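Local coordinates for rhamnosidase B (PDB 2OKX), which hydrolyses terminal alpha-L-rhamnose residues from rhamnosides, as a member of glycoside hydrolase family 78, at residues Pro426-Val431 with Pro518-Glu523. Residues are numbered along the deposited sequence; the frame is centred on the assembly and turned at random.
Sequences PGVLPV and PVKLHE. With CA (calcium ion), chain C.
Pro426 sets its CB over the centre of the His522 imidazole: CB lies 3.8 Å from the ring centroid and 8° off the ring normal, a CH-pi contact on one face. A chi1 of -75° sets CG of His522 anti to its carbonyl carbon, beside the backbone N. The two side chains lie side by side, pointing the same way, while the backbone O of His522 binds calcium at 2.6 Å, together with three waters and Val423 O. An alanine at His522 would probably leave one side of Pro426 without its aromatic cover, although the backbone calcium ligand would remain. Gly427 and Leu521 form an antiparallel hydrogen-bonded pair, Gly427 N to Leu521 O at 2.8 Å and Leu521 N to Gly427 O at 2.7 Å; a further bond runs from Leu429 N to Val519 O at 3.1 Å, and a water bridges Leu429 O and Val519 N. Among the buried side chains, Leu429 CD1 meets Leu521 CB at 4.0 Å. Strand 427-428 thus pairs with strand 520-528, which also pairs with strand 450-457, where His522 and Glu523 both face Glu454 in a classic beta bulge; Leu429, Val519 and Leu521 pack on strand 507-513.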
ATOM      1  N   PRO A 426      31.912  -5.621  14.447  1.00 23.52           N
ATOM      2  CA  PRO A 426      31.083  -4.580  13.836  1.00 23.67           C
ATOM      3  C   PRO A 426      31.713  -4.003  12.572  1.00 23.33           C
ATOM      4  O   PRO A 426      32.878  -4.258  12.268  1.00 23.63           O
ATOM      5  CB  PRO A 426      30.977  -3.538  14.944  1.00 22.78           C
ATOM      6  CG  PRO A 426      32.330  -3.635  15.601  1.00 23.58           C
ATOM      7  CD  PRO A 426      32.529  -5.137  15.697  1.00 23.08           C
ATOM      8  N   GLY A 427      30.920  -3.237  11.832  1.00 24.06           N
ATOM      9  CA  GLY A 427      31.419  -2.600  10.631  1.00 22.50           C
ATOM     10  C   GLY A 427      31.769  -1.178  11.026  1.00 23.62           C
ATOM     11  O   GLY A 427      30.936  -0.467  11.578  1.00 25.69           O
ATOM     12  N   VAL A 428      33.004  -0.766  10.769  1.00 23.54           N
ATOM     13  CA  VAL A 428      33.441   0.578  11.122  1.00 23.80           C
ATOM     14  C   VAL A 428      33.317   1.499   9.918  1.00 23.94           C
ATOM     15  O   VAL A 428      33.982   1.313   8.903  1.00 23.19           O
ATOM     16  CB  VAL A 428      34.903   0.570  11.620  1.00 24.63           C
ATOM     17  CG1 VAL A 428      35.312   1.967  12.097  1.00 24.13           C
ATOM     18  CG2 VAL A 428      35.050  -0.440  12.752  1.00 23.86           C
ATOM     19  N   LEU A 429      32.452   2.496  10.040  1.00 24.99           N
ATOM     20  CA  LEU A 429      32.223   3.441   8.961  1.00 25.80           C
ATOM     21  C   LEU A 429      33.286   4.521   8.905  1.00 26.86           C
ATOM     22  O   LEU A 429      33.725   5.032   9.935  1.00 24.98           O
ATOM     23  CB  LEU A 429      30.845   4.093   9.116  1.00 26.39           C
ATOM     24  CG  LEU A 429      29.614   3.319   8.624  1.00 29.57           C
ATOM     25  CD1 LEU A 429      29.676   1.873   9.064  1.00 28.86           C
ATOM     26  CD2 LEU A 429      28.353   3.991   9.159  1.00 28.84           C
ATOM     27  N   PRO A 430      33.724   4.878   7.691  1.00 26.84           N
ATOM     28  CA  PRO A 430      34.739   5.915   7.547  1.00 27.70           C
ATOM     29  C   PRO A 430      34.138   7.268   7.906  1.00 29.70           C
ATOM     30  O   PRO A 430      32.948   7.512   7.684  1.00 29.25           O
ATOM     31  CB  PRO A 430      35.111   5.826   6.072  1.00 28.22           C
ATOM     32  CG  PRO A 430      33.812   5.435   5.434  1.00 28.21           C
ATOM     33  CD  PRO A 430      33.324   4.348   6.375  1.00 28.11           C
ATOM     34  N   VAL A 431      34.961   8.135   8.478  1.00 30.70           N
ATOM     35  CA  VAL A 431      34.521   9.472   8.838  1.00 31.76           C
ATOM     36  C   VAL A 431      35.163  10.419   7.836  1.00 30.65           C
ATOM     37  O   VAL A 431      36.387  10.455   7.706  1.00 30.11           O
ATOM     38  CB  VAL A 431      34.981   9.862  10.253  1.00 33.81           C
ATOM     39  CG1 VAL A 431      34.541  11.283  10.566  1.00 35.76           C
ATOM     40  CG2 VAL A 431      34.407   8.894  11.269  1.00 35.08           C
ATOM     41  N   PRO A 518      34.348   7.891  14.864  1.00 32.96           N
ATOM     42  CA  PRO A 518      33.797   6.834  14.012  1.00 30.81           C
ATOM     43  C   PRO A 518      32.582   6.126  14.592  1.00 29.53           C
ATOM     44  O   PRO A 518      32.457   5.957  15.806  1.00 29.37           O
ATOM     45  CB  PRO A 518      34.988   5.894  13.812  1.00 32.73           C
ATOM     46  CG  PRO A 518      35.806   6.099  15.045  1.00 34.14           C
ATOM     47  CD  PRO A 518      35.743   7.596  15.234  1.00 32.99           C
ATOM     48  N   VAL A 519      31.681   5.724  13.705  1.00 26.93           N
ATOM     49  CA  VAL A 519      30.478   5.010  14.096  1.00 24.28           C
ATOM     50  C   VAL A 519      30.700   3.524  13.826  1.00 23.69           C
ATOM     51  O   VAL A 519      31.218   3.149  12.778  1.00 23.19           O
ATOM     52  CB  VAL A 519      29.252   5.492  13.280  1.00 24.59           C
ATOM     53  CG1 VAL A 519      28.069   4.545  13.493  1.00 23.18           C
ATOM     54  CG2 VAL A 519      28.877   6.905  13.693  1.00 23.46           C
ATOM     55  N   LYS A 520      30.329   2.685  14.786  1.00 23.41           N
ATOM     56  CA  LYS A 520      30.470   1.245  14.624  1.00 24.91           C
ATOM     57  C   LYS A 520      29.085   0.660  14.409  1.00 23.99           C
ATOM     58  O   LYS A 520      28.251   0.665  15.315  1.00 26.01           O
ATOM     59  CB  LYS A 520      31.101   0.613  15.864  1.00 25.64           C
ATOM     60  CG  LYS A 520      32.541   1.011  16.103  1.00 27.09           C
ATOM     61  CD  LYS A 520      33.096   0.299  17.322  1.00 30.35           C
ATOM     62  CE  LYS A 520      34.530   0.713  17.596  1.00 33.30           C
ATOM     63  NZ  LYS A 520      35.069   0.019  18.796  1.00 35.22           N
ATOM     64  N   LEU A 521      28.837   0.161  13.207  1.00 23.36           N
ATOM     65  CA  LEU A 521      27.541  -0.422  12.900  1.00 22.54           C
ATOM     66  C   LEU A 521      27.613  -1.923  13.163  1.00 22.24           C
ATOM     67  O   LEU A 521      28.274  -2.662  12.430  1.00 22.19           O
ATOM     68  CB  LEU A 521      27.175  -0.125  11.441  1.00 22.41           C
ATOM     69  CG  LEU A 521      25.776  -0.496  10.932  1.00 24.82           C
ATOM     70  CD1 LEU A 521      24.703  -0.012  11.900  1.00 24.90           C
ATOM     71  CD2 LEU A 521      25.571   0.127   9.554  1.00 23.51           C
ATOM     72  N   HIS A 522      26.958  -2.364  14.234  1.00 21.48           N
ATOM     73  CA  HIS A 522      26.948  -3.775  14.597  1.00 21.60           C
ATOM     74  C   HIS A 522      26.041  -4.578  13.680  1.00 22.27           C
ATOM     75  O   HIS A 522      26.329  -5.732  13.372  1.00 23.44           O
ATOM     76  CB  HIS A 522      26.523  -3.958  16.056  1.00 21.96           C
ATOM     77  CG  HIS A 522      27.595  -3.596  17.037  1.00 25.13           C
ATOM     78  ND1 HIS A 522      27.896  -2.292  17.365  1.00 29.51           N
ATOM     79  CD2 HIS A 522      28.478  -4.367  17.715  1.00 26.06           C
ATOM     80  CE1 HIS A 522      28.919  -2.274  18.201  1.00 27.74           C
ATOM     81  NE2 HIS A 522      29.291  -3.520  18.429  1.00 29.43           N
ATOM     82  N   GLU A 523      24.940  -3.969  13.259  1.00 20.02           N
ATOM     83  CA  GLU A 523      24.016  -4.618  12.340  1.00 22.70           C
ATOM     84  C   GLU A 523      22.891  -3.711  11.867  1.00 22.66           C
ATOM     85  O   GLU A 523      22.419  -2.838  12.600  1.00 22.16           O
ATOM     86  CB  GLU A 523      23.413  -5.884  12.955  1.00 22.46           C
ATOM     87  CG  GLU A 523      22.680  -5.689  14.268  1.00 26.20           C
ATOM     88  CD  GLU A 523      22.109  -6.994  14.795  1.00 27.97           C
ATOM     89  OE1 GLU A 523      22.826  -8.013  14.738  1.00 32.14           O
ATOM     90  OE2 GLU A 523      20.953  -7.008  15.270  1.00 26.80           O
TER
HETATM   91 CA    CA C4001      27.186  -7.778  14.717  1.00 29.29          CA
HETATM   92  O   HOH W   1      32.099   6.615  11.152  1.00 25.97           O
HETATM   93  O   HOH W   2      25.479  -8.877  13.589  1.00 25.56           O
HETATM   94  O   HOH W   3      28.866  -6.596  15.960  1.00 26.07           O
HETATM   95  O   HOH W   4      28.316  -7.443  12.724  1.00 20.01           O